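Local coordinates for 2-C-methyl-D-erythritol 4-phosphate cytidylyltransferase (Thermus thermophilus HB8, PDB 2PX7), which probably catalyses the transfer of the cytidylyl group of CTP to 2-C-methyl-D-erythritol 4-phosphate, an early step of non-mevalonate isoprenoid biosynthesis, at residues Leu166-Gln171 with Ala213-Ile218; Ala91-Ser96 with Val111-Arg116; Thr175-Glu180 with Leu202-Ala207. One frame throughout, in Å; residues are numbered along the deposited sequence.

Contact 1. Residues Leu166-Gln171 with Ala213-Ile218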
loop_
_atom_site.group_PDB
_atom_site.type_symbol
_atom_site.label_atom_id
_atom_site.label_comp_id
_atom_site.label_asym_id
_atom_site.label_seq_id
_atom_site.Cartn_x
_atom_site.Cartn_y
_atom_site.Cartn_z
ATOM N N LEU A 166 -4.833 3.312 -5.608
ATOM C CA LEU A 166 -5.003 3.714 -4.228
ATOM C C LEU A 166 -5.057 5.240 -4.210
ATOM O O LEU A 166 -4.159 5.908 -4.740
ATOM C CB LEU A 166 -3.842 3.199 -3.359
ATOM C CG LEU A 166 -3.685 1.675 -3.328
ATOM C CD1 LEU A 166 -2.463 1.274 -2.548
ATOM C CD2 LEU A 166 -4.916 1.007 -2.781
ATOM N N VAL A 167 -6.120 5.779 -3.615
ATOM C CA VAL A 167 -6.321 7.222 -3.551
ATOM C C VAL A 167 -5.706 7.787 -2.273
ATOM O O VAL A 167 -5.954 7.268 -1.168
ATOM C CB VAL A 167 -7.837 7.564 -3.658
ATOM C CG1 VAL A 167 -8.055 9.063 -3.647
ATOM C CG2 VAL A 167 -8.438 6.968 -4.930
ATOM N N GLN A 168 -4.905 8.850 -2.412
ATOM C CA GLN A 168 -4.288 9.497 -1.241
ATOM C C GLN A 168 -4.814 10.920 -1.072
ATOM O O GLN A 168 -5.786 11.307 -1.718
ATOM C CB GLN A 168 -2.761 9.531 -1.377
ATOM C CG GLN A 168 -2.131 8.189 -1.791
ATOM C CD GLN A 168 -0.641 8.272 -1.787
ATOM O OE1 GLN A 168 -0.052 9.059 -2.523
ATOM N NE2 GLN A 168 -0.015 7.490 -0.936
ATOM N N THR A 169 -4.164 11.675 -0.182
ATOM C CA THR A 169 -4.407 13.099 0.015
ATOM C C THR A 169 -3.011 13.753 0.102
ATOM O O THR A 169 -2.029 13.047 0.258
ATOM C CB THR A 169 -5.265 13.410 1.314
ATOM O OG1 THR A 169 -4.471 13.204 2.493
ATOM C CG2 THR A 169 -6.534 12.542 1.385
ATOM N N PRO A 170 -2.908 15.093 0.004
ATOM C CA PRO A 170 -3.982 16.097 -0.077
ATOM C C PRO A 170 -4.743 16.058 -1.400
ATOM O O PRO A 170 -4.162 15.744 -2.453
ATOM C CB PRO A 170 -3.235 17.431 0.072
ATOM C CG PRO A 170 -1.842 17.154 -0.422
ATOM C CD PRO A 170 -1.565 15.712 -0.028
ATOM N N GLN A 171 -6.044 16.368 -1.338
ATOM C CA GLN A 171 -6.849 16.592 -2.540
ATOM C C GLN A 171 -7.098 18.092 -2.720
ATOM O O GLN A 171 -7.436 18.788 -1.755
ATOM C CB GLN A 171 -8.160 15.798 -2.460
ATOM C CG GLN A 171 -7.946 14.316 -2.067
ATOM C CD GLN A 171 -9.138 13.444 -2.296
ATOM O OE1 GLN A 171 -10.273 13.920 -2.500
ATOM N NE2 GLN A 171 -8.892 12.132 -2.317
ATOM N N ALA A 213 4.583 6.869 -1.961
ATOM C CA ALA A 213 4.552 5.730 -1.061
ATOM C C ALA A 213 4.673 6.127 0.394
ATOM O O ALA A 213 4.179 5.428 1.273
ATOM C CB ALA A 213 5.660 4.716 -1.434
ATOM N N THR A 214 5.341 7.246 0.645
ATOM C CA THR A 214 5.554 7.736 2.002
ATOM C C THR A 214 4.301 8.378 2.596
ATOM O O THR A 214 4.185 8.477 3.812
ATOM C CB THR A 214 6.690 8.753 2.043
ATOM O OG1 THR A 214 6.448 9.746 1.040
ATOM C CG2 THR A 214 8.036 8.060 1.761
ATOM N N ALA A 215 3.373 8.804 1.737
ATOM C CA ALA A 215 2.117 9.402 2.178
ATOM C C ALA A 215 1.049 8.372 2.580
ATOM O O ALA A 215 -0.142 8.594 2.360
ATOM C CB ALA A 215 1.581 10.333 1.120
ATOM N N PHE A 216 1.472 7.274 3.201
ATOM C CA PHE A 216 0.544 6.234 3.618
ATOM C C PHE A 216 -0.251 6.684 4.839
ATOM O O PHE A 216 0.181 7.560 5.604
ATOM C CB PHE A 216 1.256 4.888 3.873
ATOM C CG PHE A 216 2.307 4.938 4.965
ATOM C CD1 PHE A 216 1.976 4.675 6.284
ATOM C CD2 PHE A 216 3.622 5.242 4.663
ATOM C CE1 PHE A 216 2.951 4.724 7.298
ATOM C CE2 PHE A 216 4.594 5.304 5.667
ATOM C CZ PHE A 216 4.251 5.041 6.980
ATOM N N LYS A 217 -1.423 6.089 5.003
ATOM C CA LYS A 217 -2.314 6.431 6.099
ATOM C C LYS A 217 -1.971 5.532 7.280
ATOM O O LYS A 217 -1.805 4.335 7.107
ATOM C CB LYS A 217 -3.781 6.245 5.670
ATOM C CG LYS A 217 -4.807 6.658 6.712
ATOM C CD LYS A 217 -6.257 6.558 6.206
ATOM C CE LYS A 217 -7.167 7.492 7.039
ATOM N NZ LYS A 217 -8.635 7.149 6.970
ATOM N N ILE A 218 -1.844 6.114 8.473
ATOM C CA ILE A 218 -1.660 5.312 9.687
ATOM C C ILE A 218 -3.026 4.891 10.203
ATOM O O ILE A 218 -3.789 5.707 10.750
ATOM C CB ILE A 218 -0.866 6.049 10.783
ATOM C CG1 ILE A 218 0.517 6.437 10.262
ATOM C CG2 ILE A 218 -0.784 5.175 12.053
ATOM C CD1 ILE A 218 1.308 7.361 11.185
#

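Contact 2. Residues Ala91-Ser96 with Val111-Arg116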
loop_
_atom_site.group_PDB
_atom_site.type_symbol
_atom_site.label_atom_id
_atom_site.label_comp_id
_atom_site.label_asym_id
_atom_site.label_seq_id
_atom_site.Cartn_x
_atom_site.Cartn_y
_atom_site.Cartn_z
ATOM N N ALA A 91 -19.307 14.573 13.440
ATOM C CA ALA A 91 -19.217 13.135 13.715
ATOM C C ALA A 91 -18.459 12.385 12.620
ATOM O O ALA A 91 -17.888 11.322 12.876
ATOM C CB ALA A 91 -20.613 12.542 13.890
ATOM N N THR A 92 -18.459 12.941 11.405
ATOM C CA THR A 92 -17.758 12.332 10.270
ATOM C C THR A 92 -16.736 13.300 9.684
ATOM O O THR A 92 -16.890 14.512 9.813
ATOM C CB THR A 92 -18.743 11.906 9.156
ATOM O OG1 THR A 92 -19.472 13.049 8.690
ATOM C CG2 THR A 92 -19.733 10.840 9.670
ATOM N N ARG A 93 -15.695 12.755 9.052
ATOM C CA ARG A 93 -14.680 13.525 8.343
ATOM C C ARG A 93 -15.348 14.502 7.382
ATOM O O ARG A 93 -15.008 15.673 7.348
ATOM C CB ARG A 93 -13.708 12.582 7.608
ATOM C CG ARG A 93 -12.574 13.256 6.813
ATOM C CD ARG A 93 -12.022 12.265 5.740
ATOM N NE ARG A 93 -10.845 12.743 4.993
ATOM C CZ ARG A 93 -10.886 13.515 3.895
ATOM N NH1 ARG A 93 -12.055 13.940 3.409
ATOM N NH2 ARG A 93 -9.763 13.873 3.278
ATOM N N GLN A 94 -16.341 14.022 6.637
ATOM C CA GLN A 94 -17.046 14.844 5.672
ATOM C C GLN A 94 -17.699 16.066 6.299
ATOM O O GLN A 94 -17.640 17.152 5.729
ATOM C CB GLN A 94 -18.093 14.013 4.940
ATOM C CG GLN A 94 -18.768 14.770 3.808
ATOM C CD GLN A 94 -19.657 13.887 2.956
ATOM O OE1 GLN A 94 -19.298 12.756 2.638
ATOM N NE2 GLN A 94 -20.804 14.404 2.564
ATOM N N ALA A 95 -18.356 15.865 7.449
ATOM C CA ALA A 95 -18.973 16.962 8.209
ATOM C C ALA A 95 -17.908 17.936 8.694
ATOM O O ALA A 95 -18.114 19.138 8.667
ATOM C CB ALA A 95 -19.781 16.415 9.398
ATOM N N SER A 96 -16.760 17.414 9.125
ATOM C CA SER A 96 -15.663 18.291 9.538
ATOM C C SER A 96 -15.157 19.121 8.371
ATOM O O SER A 96 -14.937 20.326 8.539
ATOM C CB SER A 96 -14.523 17.513 10.186
ATOM O OG SER A 96 -14.977 16.855 11.355
ATOM N N VAL A 111 -7.237 19.578 0.998
ATOM C CA VAL A 111 -7.847 18.845 2.092
ATOM C C VAL A 111 -6.980 17.614 2.386
ATOM O O VAL A 111 -6.702 16.816 1.483
ATOM C CB VAL A 111 -9.278 18.383 1.745
ATOM C CG1 VAL A 111 -9.991 17.870 3.009
ATOM C CG2 VAL A 111 -10.066 19.521 1.076
ATOM N N HIS A 112 -6.564 17.467 3.638
ATOM C CA HIS A 112 -5.589 16.449 3.978
ATOM C C HIS A 112 -5.952 15.632 5.213
ATOM O O HIS A 112 -6.409 16.177 6.204
ATOM C CB HIS A 112 -4.191 17.071 4.131
ATOM C CG HIS A 112 -3.114 16.059 4.363
ATOM N ND1 HIS A 112 -2.741 15.138 3.407
ATOM C CD2 HIS A 112 -2.349 15.804 5.452
ATOM C CE1 HIS A 112 -1.782 14.369 3.892
ATOM N NE2 HIS A 112 -1.528 14.750 5.133
ATOM N N ASP A 113 -5.762 14.314 5.112
ATOM C CA ASP A 113 -5.925 13.386 6.218
ATOM C C ASP A 113 -4.762 13.523 7.159
ATOM O O ASP A 113 -3.634 13.342 6.732
ATOM C CB ASP A 113 -5.863 11.947 5.723
ATOM C CG ASP A 113 -7.046 11.555 4.925
ATOM O OD1 ASP A 113 -8.046 12.324 4.873
ATOM O OD2 ASP A 113 -6.975 10.449 4.323
ATOM N N VAL A 114 -5.034 13.795 8.435
ATOM C CA VAL A 114 -3.989 13.941 9.455
ATOM C C VAL A 114 -3.247 12.612 9.735
ATOM O O VAL A 114 -2.142 12.616 10.278
ATOM C CB VAL A 114 -4.575 14.582 10.780
ATOM C CG1 VAL A 114 -5.297 13.539 11.631
ATOM C CG2 VAL A 114 -3.487 15.278 11.588
ATOM N N ALA A 115 -3.860 11.485 9.364
ATOM C CA ALA A 115 -3.210 10.173 9.476
ATOM C C ALA A 115 -2.170 9.894 8.382
ATOM O O ALA A 115 -1.582 8.817 8.373
ATOM C CB ALA A 115 -4.256 9.035 9.524
ATOM N N ARG A 116 -1.945 10.859 7.480
ATOM C CA ARG A 116 -0.864 10.791 6.473
ATOM C C ARG A 116 0.220 11.840 6.788
ATOM O O ARG A 116 0.260 12.880 6.162
ATOM C CB ARG A 116 -1.423 10.980 5.038
ATOM C CG ARG A 116 -2.499 9.953 4.620
ATOM C CD ARG A 116 -3.240 10.283 3.261
ATOM N NE ARG A 116 -3.674 9.039 2.626
ATOM C CZ ARG A 116 -4.919 8.594 2.582
ATOM N NH1 ARG A 116 -5.912 9.322 3.101
ATOM N NH2 ARG A 116 -5.191 7.416 2.022
#

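Contact 3. Residues Thr175-Glu180 with Leu202-Ala207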
loop_
_atom_site.group_PDB
_atom_site.type_symbol
_atom_site.label_atom_id
_atom_site.label_comp_id
_atom_site.label_asym_id
_atom_site.label_seq_id
_atom_site.Cartn_x
_atom_site.Cartn_y
_atom_site.Cartn_z
ATOM N N THR A 175 -12.002 26.312 -4.224
ATOM C CA THR A 175 -12.855 26.394 -3.015
ATOM C C THR A 175 -14.345 26.472 -3.368
ATOM O O THR A 175 -15.168 25.773 -2.771
ATOM C CB THR A 175 -12.446 27.609 -2.167
ATOM O OG1 THR A 175 -11.021 27.590 -2.009
ATOM C CG2 THR A 175 -13.116 27.584 -0.791
ATOM N N ALA A 176 -14.669 27.293 -4.354
ATOM C CA ALA A 176 -16.048 27.459 -4.837
ATOM C C ALA A 176 -16.648 26.150 -5.373
ATOM O O ALA A 176 -17.846 25.891 -5.240
ATOM C CB ALA A 176 -16.081 28.508 -5.924
ATOM N N LEU A 177 -15.810 25.331 -6.000
ATOM C CA LEU A 177 -16.281 24.070 -6.537
ATOM C C LEU A 177 -16.580 23.093 -5.395
ATOM O O LEU A 177 -17.614 22.434 -5.396
ATOM C CB LEU A 177 -15.251 23.487 -7.514
ATOM C CG LEU A 177 -15.524 22.076 -8.033
ATOM C CD1 LEU A 177 -16.813 22.010 -8.908
ATOM C CD2 LEU A 177 -14.310 21.590 -8.799
ATOM N N LEU A 178 -15.671 22.998 -4.429
ATOM C CA LEU A 178 -15.894 22.116 -3.285
ATOM C C LEU A 178 -17.131 22.534 -2.447
ATOM O O LEU A 178 -17.864 21.687 -1.931
ATOM C CB LEU A 178 -14.618 21.978 -2.423
ATOM C CG LEU A 178 -14.670 20.841 -1.384
ATOM C CD1 LEU A 178 -14.914 19.473 -2.081
ATOM C CD2 LEU A 178 -13.413 20.792 -0.516
ATOM N N ARG A 179 -17.360 23.838 -2.328
ATOM C CA ARG A 179 -18.615 24.339 -1.752
ATOM C C ARG A 179 -19.839 23.845 -2.544
ATOM O O ARG A 179 -20.732 23.275 -1.953
ATOM C CB ARG A 179 -18.566 25.864 -1.531
ATOM C CG ARG A 179 -17.401 26.237 -0.584
ATOM C CD ARG A 179 -17.663 27.390 0.377
ATOM N NE ARG A 179 -17.011 28.603 -0.076
ATOM C CZ ARG A 179 -16.112 29.330 0.598
ATOM N NH1 ARG A 179 -15.722 29.036 1.825
ATOM N NH2 ARG A 179 -15.613 30.398 0.012
ATOM N N GLU A 180 -19.853 24.004 -3.870
ATOM C CA GLU A 180 -20.945 23.437 -4.679
ATOM C C GLU A 180 -21.140 21.945 -4.433
ATOM O O GLU A 180 -22.272 21.471 -4.331
ATOM C CB GLU A 180 -20.730 23.645 -6.183
ATOM C CG GLU A 180 -20.794 25.080 -6.666
ATOM C CD GLU A 180 -22.198 25.697 -6.579
ATOM O OE1 GLU A 180 -23.211 24.962 -6.650
ATOM O OE2 GLU A 180 -22.277 26.933 -6.461
ATOM N N LEU A 202 -21.191 16.051 -9.026
ATOM C CA LEU A 202 -21.622 17.252 -9.753
ATOM C C LEU A 202 -21.537 17.115 -11.268
ATOM O O LEU A 202 -22.179 17.851 -12.000
ATOM C CB LEU A 202 -20.796 18.472 -9.304
ATOM C CG LEU A 202 -21.128 19.183 -7.993
ATOM C CD1 LEU A 202 -20.118 20.318 -7.776
ATOM C CD2 LEU A 202 -22.552 19.765 -7.986
ATOM N N GLY A 203 -20.741 16.174 -11.751
ATOM C CA GLY A 203 -20.470 16.092 -13.166
ATOM C C GLY A 203 -19.145 16.768 -13.482
ATOM O O GLY A 203 -18.831 16.980 -14.652
ATOM N N TYR A 204 -18.376 17.116 -12.447
ATOM C CA TYR A 204 -17.088 17.799 -12.644
ATOM C C TYR A 204 -15.911 16.789 -12.730
ATOM O O TYR A 204 -15.763 15.929 -11.854
ATOM C CB TYR A 204 -16.819 18.829 -11.539
ATOM C CG TYR A 204 -15.733 19.855 -11.894
ATOM C CD1 TYR A 204 -16.075 21.108 -12.398
ATOM C CD2 TYR A 204 -14.372 19.560 -11.730
ATOM C CE1 TYR A 204 -15.104 22.047 -12.736
ATOM C CE2 TYR A 204 -13.380 20.496 -12.070
ATOM C CZ TYR A 204 -13.764 21.734 -12.571
ATOM O OH TYR A 204 -12.836 22.669 -12.902
ATOM N N PRO A 205 -15.059 16.924 -13.769
ATOM C CA PRO A 205 -13.920 16.008 -13.965
ATOM C C PRO A 205 -12.855 16.170 -12.874
ATOM O O PRO A 205 -12.468 17.281 -12.531
ATOM C CB PRO A 205 -13.360 16.432 -15.337
ATOM C CG PRO A 205 -13.744 17.906 -15.451
ATOM C CD PRO A 205 -15.120 17.967 -14.820
ATOM N N VAL A 206 -12.396 15.065 -12.318
ATOM C CA VAL A 206 -11.361 15.144 -11.285
ATOM C C VAL A 206 -10.063 14.557 -11.829
ATOM O O VAL A 206 -10.004 13.381 -12.124
ATOM C CB VAL A 206 -11.787 14.435 -9.975
ATOM C CG1 VAL A 206 -10.695 14.534 -8.914
ATOM C CG2 VAL A 206 -13.126 15.020 -9.463
ATOM N N ALA A 207 -9.041 15.393 -11.945
ATOM C CA ALA A 207 -7.751 14.976 -12.466
ATOM C C ALA A 207 -6.952 14.196 -11.431
ATOM O O ALA A 207 -7.133 14.363 -10.222
ATOM C CB ALA A 207 -6.953 16.189 -12.957
#

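Contact 1. Residues Leu166-Gln171 with Ala213-Ile218
Gln168 and Ala215 make most of this contact, a polar amide laid against a methyl group and a peptide carbonyl. The Gln168 chain runs extended beyond CG, with CG set anti to the carbonyl carbon (chi1 -48°), and this carries CD, OE1 and NE2 across to the loop. There Gln168 NE2 stands 3.9 Å from Ala215 CB and 3.5 Å from Ala215 O, but the angle at the second pair is too poor for a hydrogen bond. Gln168 OE1 instead accepts from Glu212 N, just ahead of 213-218. Side chains of strand 136-142, at Pro139 and Leu141, also pack on Gln168, and Val119 lies against Ala215.

The contact joins the break in strand 165-174, at its cis-proline, to the loop between strand 207-210 and helix 221-231. Gln171 NE2 donates to Gln168 O at 3.3 Å and nearly straight (173°), across a span that includes the cis peptide bond before Pro170, and also bonds Asp194. The loop side is looser. Ala213, Thr214 and Phe216 direct their CB atoms away from 166-171 and are partly exposed; Ala213 and Thr214 pack on Asp223 and Val225 of the second subunit. Lys217, predicted to position the substrate MEP, follows Phe216 in this loop. The chemistry implies van der Waals contact with Ala215 by an amide whose orientation is probably fixed largely by the bond from Glu212 N.

Contact 2. Residues Ala91-Ser96 with Val111-Arg116
Arg93 and Asp113 form a salt bridge in which two nitrogens of the guanidinium converge on one carboxylate oxygen. Arg93 NE lies 2.8 Å from Asp113 OD1, and Arg93 NH2 is also 2.8 Å from Asp113 OD1, so the side-on grip is even. Both bonds are bent, at 144° and 143°, as expected when one oxygen serves two N-H groups. OD1 sits at the guanidinium edge, in its plane, whereas the carboxylate is turned 86° against that plane; NE meets OD1 nearly along the C-O axis and NH2 comes from the syn side, tilted out of the carboxylate plane. The extended Arg93 chain, from CG to NE, is what spans the gap. Arg116 NH2 is salt-bridged to Asp145 of the second subunit.

These segments frame the beta-alpha-beta crossover from strand 85-88 through helix 93-103 to parallel strand 108-111, and the bridge joins the start of the helix to the loop after the second strand. Asp113 lies about 4 Å, side chain to side chain, from Lys217, predicted to position MEP.

Among the hydrogen bonds within each segment, Thr92 is the N-cap: its OG1 accepts from Ala95 N at 3.3 Å. On the loop, a type I turn runs from Asp113 to Arg116, and His112 NE2 donates in its ring plane to Arg116 O at 2.8 Å.

Van der Waals contact is slight: Val111 CG1 comes within 4.0 Å of Arg93 NH2, obliquely to the guanidinium.

Contact 3. Residues Thr175-Glu180 with Leu202-Ala207
Leu202 opens the contact, laying one methyl against the helix segment 175-180. Its CD1 lies 3.7 Å from Glu180 CB and 3.9 Å from Leu177 CD1, so a single branch touches two residues one turn apart, while Leu202 CD2 comes to 4.0 Å from Glu180 O. Glu180 is touched at CB, and its bent chain leaves the carboxylate out of the apolar pairing.

Gly203 makes the exit from helix 195-201. Its phi of 98° and two bonds back into the last turn define a Schellman motif, and at these backbone angles a CB would jam against the carbonyl O of Leu202.

Tyr204 follows and presents a ring face to Leu177, whose CG lies anti to the backbone N (chi1 173°) and so carries both methyls to the ring. Leu177 CD2 stands over its centre, 3.5 Å from the Tyr204 centroid and 12° off the normal, a clear CH-pi contact; the other branch sits nearer the root of the ring, with Leu177 CD1 3.7 Å from Tyr204 CD1. The opposite face is met by Pro205 CD, 3.4 Å above the Tyr204 ring plane and offset toward the rim, so the ring is held between the two. Its hydroxyl bonds to Ser134 O, fixing the far end. An alanine here would strip the face from beneath Leu177, and would probably leave both leucine methyls short of packing and Ser134 O without this partner.

The side chain of Val206 packs on Ala136 and Val138, and Ala207 begins strand 207-210, outermost within this chain. Val199 lies against both Leu177 and Tyr204. Helices 175-188 and 195-201 pack beside the mixed sheet, as in the Rossmann-like alpha/beta fold of nucleotidyltransferases.

How the contacts relate
Contact 2 comes first along the chain and closes before the others begin; contact 1 opens next, and contact 3 falls wholly within its span, between 171 and 213. Contacts 1 and 2 have centres about 13 Å apart and touch directly: strand 165-174 runs antiparallel beside strand 108-111, with a probable bond from Val111 N to Gln171 O, and a second probable bond, Ile218 N to Ala115 O, joins loop to loop. Contact 3, centred about 18 Å from contact 2 and 20 Å from contact 1, lies between helix 175-188 and the loop after helix 195-201, linked inward by Leu178 against Val111. All three flank one mixed sheet, contacts 1 and 2 near predicted substrate-handling residues.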